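Long-range contacts in gamma-hexachlorocyclohexane dehydrochlorinase (Novosphingobium barchaimii LL02, PDB 5KVB), which probably catalyses two successive dehydrochlorinations of the pollutant lindane, taking it through a pentachlorocyclohexene to a tetrachlorocyclohexadiene: residues R13-Y24 against T83-S91; A92-C103 against L115-R126. All coordinates share one frame; numbering follows the deposited sequence. Where two conformers were deposited one is given.

Interaction 1. Residues R13-Y24 against T83-S91; sequences RLASRAAIQDLY and TNLRLEFVS
Tyr24 and Leu85 both send CG anti to the backbone N (chi1 -175° for Tyr24), and the two side chains pass in opposite senses until a methyl stands over the ring. Leu85 CD1 stands 3.8 Å from the centroid of the Tyr24 ring and only 2° off its normal, a CH-pi contact over the middle of the face, while the other methyl, CD2, lies 3.9 Å from Tyr24 CD2. Earlier turns of the helix meet the strand differently. Ile20 turns its CG2 branch to the fork of Leu87, 3.7 Å from Leu87 CD1 and nearly as near the second methyl, and the Phe89 ring takes Ser16 CB and Arg17 CG at its edge, with Arg13 CG 3.8 Å from Phe89 CE1. Thus Leu85, Leu87 and Phe89, alternate residues of one strand, meet successive turns of helix 10-33, which packs on the curved sheet of this SnoaL-like, NTF2-type fold. Helix and strand axes come within 10.2 Å and run at 134° to each other. No direct hydrogen bond joins the segments; water takes that place. One water accepts from Gln21 NE2 (3.0 Å) and donates to Leu85 O, and a second ties Tyr24 OH (2.7 Å) to Thr83 O, so the phenol is held at its hydroxyl as well as across its face. Arg17, lending only its aliphatic stem to Phe89, carries its guanidinium on to a salt bridge with Asp22 of the second subunit.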
loop_
_atom_site.group_PDB
_atom_site.type_symbol
_atom_site.label_atom_id
_atom_site.label_comp_id
_atom_site.label_asym_id
_atom_site.label_seq_id
_atom_site.Cartn_x
_atom_site.Cartn_y
_atom_site.Cartn_z
ATOM N N ARG A 13 16.990 3.052 -15.217
ATOM C CA ARG A 13 15.614 2.581 -15.114
ATOM C C ARG A 13 15.148 2.553 -13.653
ATOM O O ARG A 13 14.026 2.995 -13.331
ATOM C CB ARG A 13 15.476 1.196 -15.751
ATOM C CG ARG A 13 14.051 0.713 -15.885
ATOM C CD ARG A 13 13.976 -0.586 -16.691
ATOM N NE ARG A 13 14.846 -1.616 -16.132
ATOM C CZ ARG A 13 14.486 -2.459 -15.168
ATOM N NH1 ARG A 13 13.266 -2.403 -14.655
ATOM N NH2 ARG A 13 15.351 -3.357 -14.718
ATOM N N LEU A 14 16.004 2.052 -12.767
ATOM C CA LEU A 14 15.647 1.989 -11.350
ATOM C C LEU A 14 15.553 3.392 -10.744
ATOM O O LEU A 14 14.641 3.673 -9.961
ATOM C CB LEU A 14 16.659 1.134 -10.588
ATOM C CG LEU A 14 16.641 -0.352 -10.958
ATOM C CD1 LEU A 14 17.842 -1.061 -10.354
ATOM C CD2 LEU A 14 15.346 -1.004 -10.476
ATOM N N ALA A 15 16.466 4.288 -11.116
ATOM C CA ALA A 15 16.407 5.660 -10.615
ATOM C C ALA A 15 15.145 6.378 -11.105
ATOM O O ALA A 15 14.495 7.108 -10.338
ATOM C CB ALA A 15 17.668 6.425 -11.025
ATOM N N SER A 16 14.767 6.126 -12.355
ATOM C CA SER A 16 13.549 6.710 -12.913
ATOM C C SER A 16 12.308 6.205 -12.188
ATOM O O SER A 16 11.436 7.004 -11.808
ATOM C CB SER A 16 13.433 6.418 -14.414
ATOM O OG SER A 16 14.467 7.083 -15.146
ATOM N N ARG A 17 12.235 4.896 -11.965
ATOM C CA ARG A 17 11.105 4.330 -11.223
ATOM C C ARG A 17 10.998 4.938 -9.828
ATOM O O ARG A 17 9.896 5.250 -9.380
ATOM C CB ARG A 17 11.230 2.797 -11.134
ATOM C CG ARG A 17 10.984 2.077 -12.471
ATOM C CD ARG A 17 11.385 0.604 -12.440
ATOM N NE ARG A 17 10.722 -0.159 -11.379
ATOM C CZ ARG A 17 9.855 -1.150 -11.567
ATOM N NH1 ARG A 17 9.494 -1.509 -12.793
ATOM N NH2 ARG A 17 9.350 -1.789 -10.511
ATOM N N ALA A 18 12.122 5.126 -9.137
ATOM C CA ALA A 18 12.085 5.720 -7.801
ATOM C C ALA A 18 11.580 7.161 -7.832
ATOM O O ALA A 18 10.761 7.565 -7.001
ATOM C CB ALA A 18 13.473 5.641 -7.152
ATOM N N ALA A 19 12.053 7.936 -8.801
ATOM C CA ALA A 19 11.611 9.317 -8.932
ATOM C C ALA A 19 10.101 9.366 -9.187
ATOM O O ALA A 19 9.391 10.205 -8.609
ATOM C CB ALA A 19 12.368 10.013 -10.044
ATOM N N ILE A 20 9.594 8.457 -10.022
ATOM C CA ILE A 20 8.183 8.481 -10.392
ATOM C C ILE A 20 7.318 7.994 -9.223
ATOM O O ILE A 20 6.267 8.574 -8.947
ATOM C CB ILE A 20 7.964 7.663 -11.675
ATOM C CG1 ILE A 20 8.615 8.399 -12.862
ATOM C CG2 ILE A 20 6.475 7.422 -11.928
ATOM C CD1 ILE A 20 8.760 7.533 -14.108
ATOM N N GLN A 21 7.777 6.967 -8.505
ATOM C CA GLN A 21 7.078 6.517 -7.299
ATOM C C GLN A 21 6.963 7.661 -6.271
ATOM O O GLN A 21 5.905 7.857 -5.671
ATOM C CB GLN A 21 7.782 5.281 -6.715
ATOM C CG GLN A 21 7.654 4.040 -7.617
ATOM C CD GLN A 21 8.786 3.035 -7.427
ATOM O OE1 GLN A 21 9.695 3.236 -6.620
ATOM N NE2 GLN A 21 8.739 1.950 -8.190
ATOM N N ASP A 22 8.012 8.465 -6.122
ATOM C CA ASP A 22 7.965 9.645 -5.254
ATOM C C ASP A 22 6.982 10.720 -5.767
ATOM O O ASP A 22 6.245 11.311 -4.970
ATOM C CB ASP A 22 9.368 10.268 -5.082
ATOM C CG ASP A 22 10.306 9.434 -4.206
ATOM O OD1 ASP A 22 9.859 8.505 -3.517
ATOM O OD2 ASP A 22 11.517 9.753 -4.220
ATOM N N LEU A 23 6.951 10.977 -7.077
ATOM C CA LEU A 23 5.977 11.937 -7.635
ATOM C C LEU A 23 4.559 11.536 -7.271
ATOM O O LEU A 23 3.736 12.370 -6.848
ATOM C CB LEU A 23 6.102 12.029 -9.166
ATOM C CG LEU A 23 7.380 12.678 -9.705
ATOM C CD1 LEU A 23 7.484 12.413 -11.203
ATOM C CD2 LEU A 23 7.386 14.189 -9.442
ATOM N N TYR A 24 4.268 10.250 -7.455
ATOM C CA TYR A 24 2.924 9.743 -7.251
ATOM C C TYR A 24 2.517 9.804 -5.775
ATOM O O TYR A 24 1.420 10.265 -5.447
ATOM C CB TYR A 24 2.827 8.330 -7.798
ATOM C CG TYR A 24 1.445 7.728 -7.756
ATOM C CD1 TYR A 24 0.509 7.981 -8.755
ATOM C CD2 TYR A 24 1.082 6.905 -6.714
ATOM C CE1 TYR A 24 -0.758 7.400 -8.712
ATOM C CE2 TYR A 24 -0.174 6.334 -6.660
ATOM C CZ TYR A 24 -1.074 6.574 -7.651
ATOM O OH TYR A 24 -2.314 5.988 -7.573
ATOM N N THR A 83 -1.895 2.011 -3.447
ATOM C CA THR A 83 -1.273 0.686 -3.552
ATOM C C THR A 83 -1.141 0.240 -5.014
ATOM O O THR A 83 -1.749 0.819 -5.918
ATOM C CB THR A 83 -2.077 -0.399 -2.805
ATOM O OG1 THR A 83 -3.317 -0.627 -3.495
ATOM C CG2 THR A 83 -2.350 0.006 -1.357
ATOM N N ASN A 84 -0.321 -0.784 -5.241
ATOM C CA ASN A 84 -0.246 -1.469 -6.535
ATOM C C ASN A 84 0.204 -0.565 -7.694
ATOM O O ASN A 84 -0.190 -0.788 -8.828
ATOM C CB ASN A 84 -1.604 -2.098 -6.930
ATOM C CG ASN A 84 -2.255 -2.931 -5.817
ATOM O OD1 ASN A 84 -1.611 -3.406 -4.884
ATOM N ND2 ASN A 84 -3.565 -3.126 -5.950
ATOM N N LEU A 85 0.999 0.462 -7.414
ATOM C CA LEU A 85 1.479 1.327 -8.501
ATOM C C LEU A 85 2.362 0.549 -9.458
ATOM O O LEU A 85 3.385 -0.001 -9.062
ATOM C CB LEU A 85 2.250 2.530 -7.968
ATOM C CG LEU A 85 2.716 3.499 -9.062
ATOM C CD1 LEU A 85 1.527 4.187 -9.740
ATOM C CD2 LEU A 85 3.679 4.522 -8.484
ATOM N N ARG A 86 1.940 0.492 -10.713
ATOM C CA ARG A 86 2.611 -0.304 -11.727
ATOM C C ARG A 86 2.997 0.591 -12.904
ATOM O O ARG A 86 2.131 1.254 -13.495
ATOM C CB ARG A 86 1.694 -1.449 -12.169
ATOM C CG ARG A 86 2.240 -2.353 -13.257
ATOM C CD ARG A 86 3.480 -3.103 -12.814
ATOM N NE ARG A 86 3.731 -4.270 -13.658
ATOM C CZ ARG A 86 4.559 -4.295 -14.699
ATOM N NH1 ARG A 86 5.242 -3.208 -15.050
ATOM N NH2 ARG A 86 4.721 -5.420 -15.387
ATOM N N LEU A 87 4.291 0.615 -13.223
ATOM C CA LEU A 87 4.864 1.519 -14.224
ATOM C C LEU A 87 5.312 0.770 -15.473
ATOM O O LEU A 87 5.851 -0.342 -15.385
ATOM C CB LEU A 87 6.055 2.288 -13.634
ATOM C CG LEU A 87 5.827 3.067 -12.338
ATOM C CD1 LEU A 87 7.112 3.753 -11.867
ATOM C CD2 LEU A 87 4.694 4.072 -12.505
ATOM N N GLU A 88 5.086 1.380 -16.628
ATOM C CA GLU A 88 5.570 0.840 -17.901
ATOM C C GLU A 88 6.171 1.955 -18.732
ATOM O O GLU A 88 5.581 3.031 -18.851
ATOM C CB GLU A 88 4.434 0.178 -18.680
ATOM C CG GLU A 88 3.757 -0.972 -17.963
ATOM C CD GLU A 88 4.382 -2.319 -18.267
ATOM O OE1 GLU A 88 5.552 -2.357 -18.708
ATOM O OE2 GLU A 88 3.694 -3.344 -18.068
ATOM N N PHE A 89 7.337 1.694 -19.310
ATOM C CA PHE A 89 8.003 2.678 -20.146
ATOM C C PHE A 89 7.440 2.635 -21.573
ATOM O O PHE A 89 7.595 1.640 -22.284
ATOM C CB PHE A 89 9.519 2.445 -20.127
ATOM C CG PHE A 89 10.175 2.847 -18.826
ATOM C CD1 PHE A 89 10.127 2.007 -17.727
ATOM C CD2 PHE A 89 10.815 4.075 -18.693
ATOM C CE1 PHE A 89 10.715 2.375 -16.523
ATOM C CE2 PHE A 89 11.403 4.448 -17.491
ATOM C CZ PHE A 89 11.352 3.605 -16.411
ATOM N N VAL A 90 6.756 3.701 -21.967
ATOM C CA VAL A 90 6.256 3.848 -23.333
ATOM C C VAL A 90 7.441 4.123 -24.261
ATOM O O VAL A 90 7.521 3.600 -25.385
ATOM C CB VAL A 90 5.212 4.981 -23.418
ATOM C CG1 VAL A 90 4.751 5.185 -24.863
ATOM C CG2 VAL A 90 4.025 4.671 -22.512
ATOM N N SER A 91 8.362 4.935 -23.753
ATOM C CA SER A 91 9.636 5.254 -24.390
ATOM C C SER A 91 10.615 5.524 -23.259
ATOM O O SER A 91 10.236 5.464 -22.089
ATOM C CB SER A 91 9.510 6.478 -25.294
ATOM O OG SER A 91 9.354 7.651 -24.506
HETATM O O HOH W 1 6.266 0.761 -9.274
HETATM O O HOH W 2 -1.752 3.810 -6.147
#

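Interaction 2. Residues A92-C103 against L115-R126; sequences ADKVNGIGDVLC and LIAAVYTSEYER
Val101 and Tyr120 meet on the closely packed face of this antiparallel pair: Val101 CG2 sits 3.7 Å from the centroid of the Tyr120 ring, 6° off its normal. CG of Tyr120 is anti to the carbonyl carbon (chi1 -75°), which leans the ring across its neighbour strand and under that methyl. Further along the same face Gly97 lies opposite Ser122, whose OG comes 3.4 Å from Gly97 CA; a side chain at this glycine would collide with that oxygen, which also shares a hydrogen bond of 2.8 Å with Tyr124 OH. Paired backbone bonds, such as Val101 N to Ala118 O (2.9 Å), run from Val95 with Tyr124 to Cys103 with Ile116. The other face is looser and wetter toward the loop at Ala92. There Lys94 lies alongside Glu125 in a long salt bridge (NZ to OE2 3.9 Å, in the conformer described), and its NZ reaches Glu123 OE1 through a water; Glu125 OE1 also pairs with Arg127, and Glu123 OE2 bonds Ser134. An alanine in place of Lys94 would probably break the water link to Glu123 and weaken the hold on Glu125. In the conformer described, Arg126 NE donates to Asp93 OD1 (3.1 Å) in a salt bridge, carboxylate and guanidinium planes 75° apart, while NH2 bonds Ala92 O and NH1 pairs with Asp12. The hairpin lies between strands 75-89 and 130-145 in the sheet; Val101, Tyr120 and Tyr124 touch Tyr24 of helix 10-33, and Tyr120 packs on His80, the probable proton acceptor, beside which this face probably lines the active-site pocket.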
loop_
_atom_site.group_PDB
_atom_site.type_symbol
_atom_site.label_atom_id
_atom_site.label_comp_id
_atom_site.label_asym_id
_atom_site.label_seq_id
_atom_site.Cartn_x
_atom_site.Cartn_y
_atom_site.Cartn_z
ATOM N N ALA A 92 11.858 5.852 -23.584
ATOM C CA ALA A 92 12.842 6.146 -22.544
ATOM C C ALA A 92 12.444 7.364 -21.707
ATOM O O ALA A 92 12.872 7.490 -20.563
ATOM C CB ALA A 92 14.225 6.363 -23.162
ATOM N N ASP A 93 11.619 8.246 -22.267
ATOM C CA ASP A 93 11.257 9.486 -21.567
ATOM C C ASP A 93 9.762 9.637 -21.287
ATOM O O ASP A 93 9.291 10.735 -21.001
ATOM C CB ASP A 93 11.746 10.702 -22.373
ATOM C CG ASP A 93 13.250 10.717 -22.555
ATOM O OD1 ASP A 93 13.997 10.481 -21.582
ATOM O OD2 ASP A 93 13.679 10.959 -23.703
ATOM N N LYS A 94 9.011 8.545 -21.388
ATOM C CA LYS A 94 7.580 8.598 -21.123
ATOM C C LYS A 94 7.157 7.307 -20.438
ATOM O O LYS A 94 7.421 6.205 -20.931
ATOM C CB LYS A 94 6.777 8.820 -22.415
ATOM C CG LYS A 94 5.264 8.966 -22.198
ATOM C CD LYS A 94 4.506 9.320 -23.493
ATOM C CE LYS A 94 4.878 10.705 -24.013
ATOM N NZ LYS A 94 4.093 11.117 -25.228
ATOM N N VAL A 95 6.515 7.463 -19.285
ATOM C CA VAL A 95 6.074 6.331 -18.476
ATOM C C VAL A 95 4.560 6.396 -18.221
ATOM O O VAL A 95 4.012 7.462 -17.911
ATOM C CB VAL A 95 6.837 6.287 -17.130
ATOM C CG1 VAL A 95 6.184 5.309 -16.150
ATOM C CG2 VAL A 95 8.285 5.918 -17.379
ATOM N N ASN A 96 3.885 5.257 -18.388
ATOM C CA ASN A 96 2.502 5.068 -17.958
ATOM C C ASN A 96 2.444 4.474 -16.562
ATOM O O ASN A 96 3.174 3.523 -16.270
ATOM C CB ASN A 96 1.761 4.101 -18.887
ATOM C CG ASN A 96 1.304 4.722 -20.181
ATOM O OD1 ASN A 96 1.228 5.934 -20.321
ATOM N ND2 ASN A 96 0.938 3.865 -21.131
ATOM N N GLY A 97 1.567 4.999 -15.716
ATOM C CA GLY A 97 1.290 4.376 -14.441
ATOM C C GLY A 97 -0.178 4.026 -14.242
ATOM O O GLY A 97 -1.070 4.707 -14.758
ATOM N N ILE A 98 -0.426 2.957 -13.497
ATOM C CA ILE A 98 -1.757 2.644 -12.995
ATOM C C ILE A 98 -1.609 2.348 -11.501
ATOM O O ILE A 98 -0.625 1.740 -11.079
ATOM C CB ILE A 98 -2.413 1.442 -13.737
ATOM C CG1 ILE A 98 -1.567 0.167 -13.598
ATOM C CG2 ILE A 98 -2.666 1.795 -15.212
ATOM C CD1 ILE A 98 -2.181 -1.074 -14.251
ATOM N N GLY A 99 -2.584 2.782 -10.707
ATOM C CA GLY A 99 -2.533 2.618 -9.265
ATOM C C GLY A 99 -3.922 2.488 -8.691
ATOM O O GLY A 99 -4.882 3.053 -9.232
ATOM N N ASP A 100 -4.035 1.737 -7.600
ATOM C CA ASP A 100 -5.320 1.533 -6.929
ATOM C C ASP A 100 -5.322 2.295 -5.629
ATOM O O ASP A 100 -4.431 2.119 -4.794
ATOM C CB ASP A 100 -5.571 0.044 -6.695
ATOM C CG ASP A 100 -5.607 -0.733 -7.998
ATOM O OD1 ASP A 100 -6.334 -0.296 -8.909
ATOM O OD2 ASP A 100 -4.884 -1.739 -8.127
ATOM N N VAL A 101 -6.320 3.154 -5.452
ATOM C CA VAL A 101 -6.355 4.053 -4.301
ATOM C C VAL A 101 -7.611 3.835 -3.460
ATOM O O VAL A 101 -8.729 3.769 -3.992
ATOM C CB VAL A 101 -6.276 5.538 -4.764
ATOM C CG1 VAL A 101 -6.300 6.503 -3.565
ATOM C CG2 VAL A 101 -5.033 5.763 -5.632
ATOM N N LEU A 102 -7.415 3.694 -2.150
ATOM C CA LEU A 102 -8.521 3.580 -1.193
ATOM C C LEU A 102 -8.611 4.893 -0.426
ATOM O O LEU A 102 -7.638 5.319 0.202
ATOM C CB LEU A 102 -8.305 2.396 -0.241
ATOM C CG LEU A 102 -9.318 2.252 0.904
ATOM C CD1 LEU A 102 -10.731 1.989 0.371
ATOM C CD2 LEU A 102 -8.858 1.131 1.847
ATOM N N CYS A 103 -9.762 5.555 -0.486
ATOM C CA CYS A 103 -9.927 6.835 0.193
ATOM C C CYS A 103 -11.009 6.743 1.257
ATOM O O CYS A 103 -12.097 6.215 0.998
ATOM C CB CYS A 103 -10.266 7.946 -0.814
ATOM S SG CYS A 103 -10.658 9.573 -0.051
ATOM N N LEU A 115 -16.476 5.859 1.787
ATOM C CA LEU A 115 -15.369 5.042 1.290
ATOM C C LEU A 115 -15.356 5.109 -0.226
ATOM O O LEU A 115 -16.373 4.840 -0.882
ATOM C CB LEU A 115 -15.504 3.587 1.759
ATOM C CG LEU A 115 -14.383 2.599 1.402
ATOM C CD1 LEU A 115 -14.252 1.522 2.473
ATOM C CD2 LEU A 115 -14.598 1.949 0.042
ATOM N N ILE A 116 -14.197 5.452 -0.781
ATOM C CA ILE A 116 -14.014 5.539 -2.225
ATOM C C ILE A 116 -12.939 4.542 -2.665
ATOM O O ILE A 116 -11.863 4.462 -2.048
ATOM C CB ILE A 116 -13.608 6.966 -2.660
ATOM C CG1 ILE A 116 -14.730 7.970 -2.372
ATOM C CG2 ILE A 116 -13.256 7.017 -4.142
ATOM C CD1 ILE A 116 -14.297 9.428 -2.501
ATOM N N ALA A 117 -13.249 3.752 -3.686
ATOM C CA ALA A 117 -12.240 2.946 -4.362
ATOM C C ALA A 117 -12.018 3.541 -5.739
ATOM O O ALA A 117 -12.950 3.604 -6.546
ATOM C CB ALA A 117 -12.686 1.482 -4.462
ATOM N N ALA A 118 -10.788 3.976 -6.017
ATOM C CA ALA A 118 -10.482 4.653 -7.273
ATOM C C ALA A 118 -9.311 4.018 -7.999
ATOM O O ALA A 118 -8.459 3.364 -7.380
ATOM C CB ALA A 118 -10.195 6.120 -7.022
ATOM N N VAL A 119 -9.285 4.216 -9.313
ATOM C CA VAL A 119 -8.127 3.874 -10.118
ATOM C C VAL A 119 -7.522 5.157 -10.663
ATOM O O VAL A 119 -8.227 5.979 -11.248
ATOM C CB VAL A 119 -8.499 2.921 -11.265
ATOM C CG1 VAL A 119 -7.357 2.805 -12.267
ATOM C CG2 VAL A 119 -8.872 1.548 -10.702
ATOM N N TYR A 120 -6.225 5.337 -10.421
ATOM C CA TYR A 120 -5.479 6.482 -10.942
ATOM C C TYR A 120 -4.641 6.049 -12.141
ATOM O O TYR A 120 -3.802 5.141 -12.024
ATOM C CB TYR A 120 -4.552 7.091 -9.877
ATOM C CG TYR A 120 -5.206 7.922 -8.788
ATOM C CD1 TYR A 120 -6.570 7.847 -8.529
ATOM C CD2 TYR A 120 -4.435 8.794 -8.015
ATOM C CE1 TYR A 120 -7.154 8.621 -7.508
ATOM C CE2 TYR A 120 -5.006 9.569 -7.014
ATOM C CZ TYR A 120 -6.358 9.474 -6.767
ATOM O OH TYR A 120 -6.918 10.236 -5.763
ATOM N N THR A 121 -4.871 6.683 -13.287
ATOM C CA THR A 121 -4.141 6.401 -14.520
ATOM C C THR A 121 -3.266 7.618 -14.832
ATOM O O THR A 121 -3.782 8.729 -15.009
ATOM C CB THR A 121 -5.104 6.111 -15.687
ATOM O OG1 THR A 121 -6.001 5.051 -15.314
ATOM C CG2 THR A 121 -4.350 5.670 -16.903
ATOM N N SER A 122 -1.949 7.428 -14.850
ATOM C CA SER A 122 -1.012 8.555 -14.877
ATOM C C SER A 122 -0.017 8.459 -16.035
ATOM O O SER A 122 0.204 7.384 -16.578
ATOM C CB SER A 122 -0.272 8.641 -13.534
ATOM O OG SER A 122 0.354 7.409 -13.211
ATOM N N GLU A 123 0.572 9.599 -16.408
ATOM C CA GLU A 123 1.656 9.650 -17.375
ATOM C C GLU A 123 2.714 10.599 -16.829
ATOM O O GLU A 123 2.391 11.624 -16.212
ATOM C CB GLU A 123 1.178 10.132 -18.758
ATOM C CG GLU A 123 2.253 10.060 -19.850
ATOM C CD GLU A 123 1.874 10.837 -21.113
ATOM O OE1 GLU A 123 1.253 10.237 -22.023
ATOM O OE2 GLU A 123 2.207 12.044 -21.202
ATOM N N TYR A 124 3.970 10.245 -17.080
ATOM C CA TYR A 124 5.129 11.033 -16.649
ATOM C C TYR A 124 6.044 11.245 -17.839
ATOM O O TYR A 124 6.213 10.346 -18.663
ATOM C CB TYR A 124 5.883 10.321 -15.517
ATOM C CG TYR A 124 4.955 9.833 -14.427
ATOM C CD1 TYR A 124 4.323 8.599 -14.534
ATOM C CD2 TYR A 124 4.685 10.627 -13.312
ATOM C CE1 TYR A 124 3.440 8.167 -13.551
ATOM C CE2 TYR A 124 3.800 10.197 -12.320
ATOM C CZ TYR A 124 3.199 8.965 -12.453
ATOM O OH TYR A 124 2.312 8.527 -11.500
ATOM N N GLU A 125 6.605 12.445 -17.942
ATOM C CA GLU A 125 7.559 12.758 -18.999
ATOM C C GLU A 125 8.882 13.218 -18.408
ATOM O O GLU A 125 8.909 13.905 -17.383
ATOM C CB GLU A 125 7.009 13.838 -19.943
ATOM C CG GLU A 125 5.856 13.363 -20.811
ATOM C CD GLU A 125 5.465 14.368 -21.883
ATOM O OE1 GLU A 125 6.083 15.454 -21.948
ATOM O OE2 GLU A 125 4.541 14.062 -22.667
ATOM N N ARG A 126 10.041 12.761 -18.983
ATOM C CA ARG A 126 11.356 13.269 -18.622
ATOM C C ARG A 126 11.764 14.371 -19.598
ATOM O O ARG A 126 11.787 14.162 -20.811
ATOM C CB ARG A 126 12.394 12.141 -18.609
ATOM C CG ARG A 126 13.814 12.626 -18.373
ATOM C CD ARG A 126 14.681 11.536 -17.764
ATOM N NE ARG A 126 14.722 10.329 -18.581
ATOM C CZ ARG A 126 15.449 9.257 -18.276
ATOM N NH1 ARG A 126 16.192 9.252 -17.174
ATOM N NH2 ARG A 126 15.434 8.193 -19.064
HETATM O O HOH W 3 1.286 10.641 -24.641
HETATM O O HOH W 4 -0.070 8.329 -21.273
#

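How the interactions relate
Interaction 1 lays a helix on the sheet, whereas interaction 2 builds the sheet itself, and the chemistry follows. The first has no direct hydrogen bond and relies on apolar side chains and bridging waters; the second is stitched by backbone bonds, with charged pairs at its exposed end, Ala92 to Asn96. Interaction 2 is the more central, its centre about 8 Å from that of the chain against about 14 Å for interaction 1. They share a sheet, since strand 75-89 pairs with strand 94-107: Glu88 O lies 2.8 Å from Asn96 N, a probable hydrogen bond. Tyr24 joins their buried parts, its OH packing 3.3 Å from Val101 CG2. Both touch the second subunit, through Arg17 and Asp100.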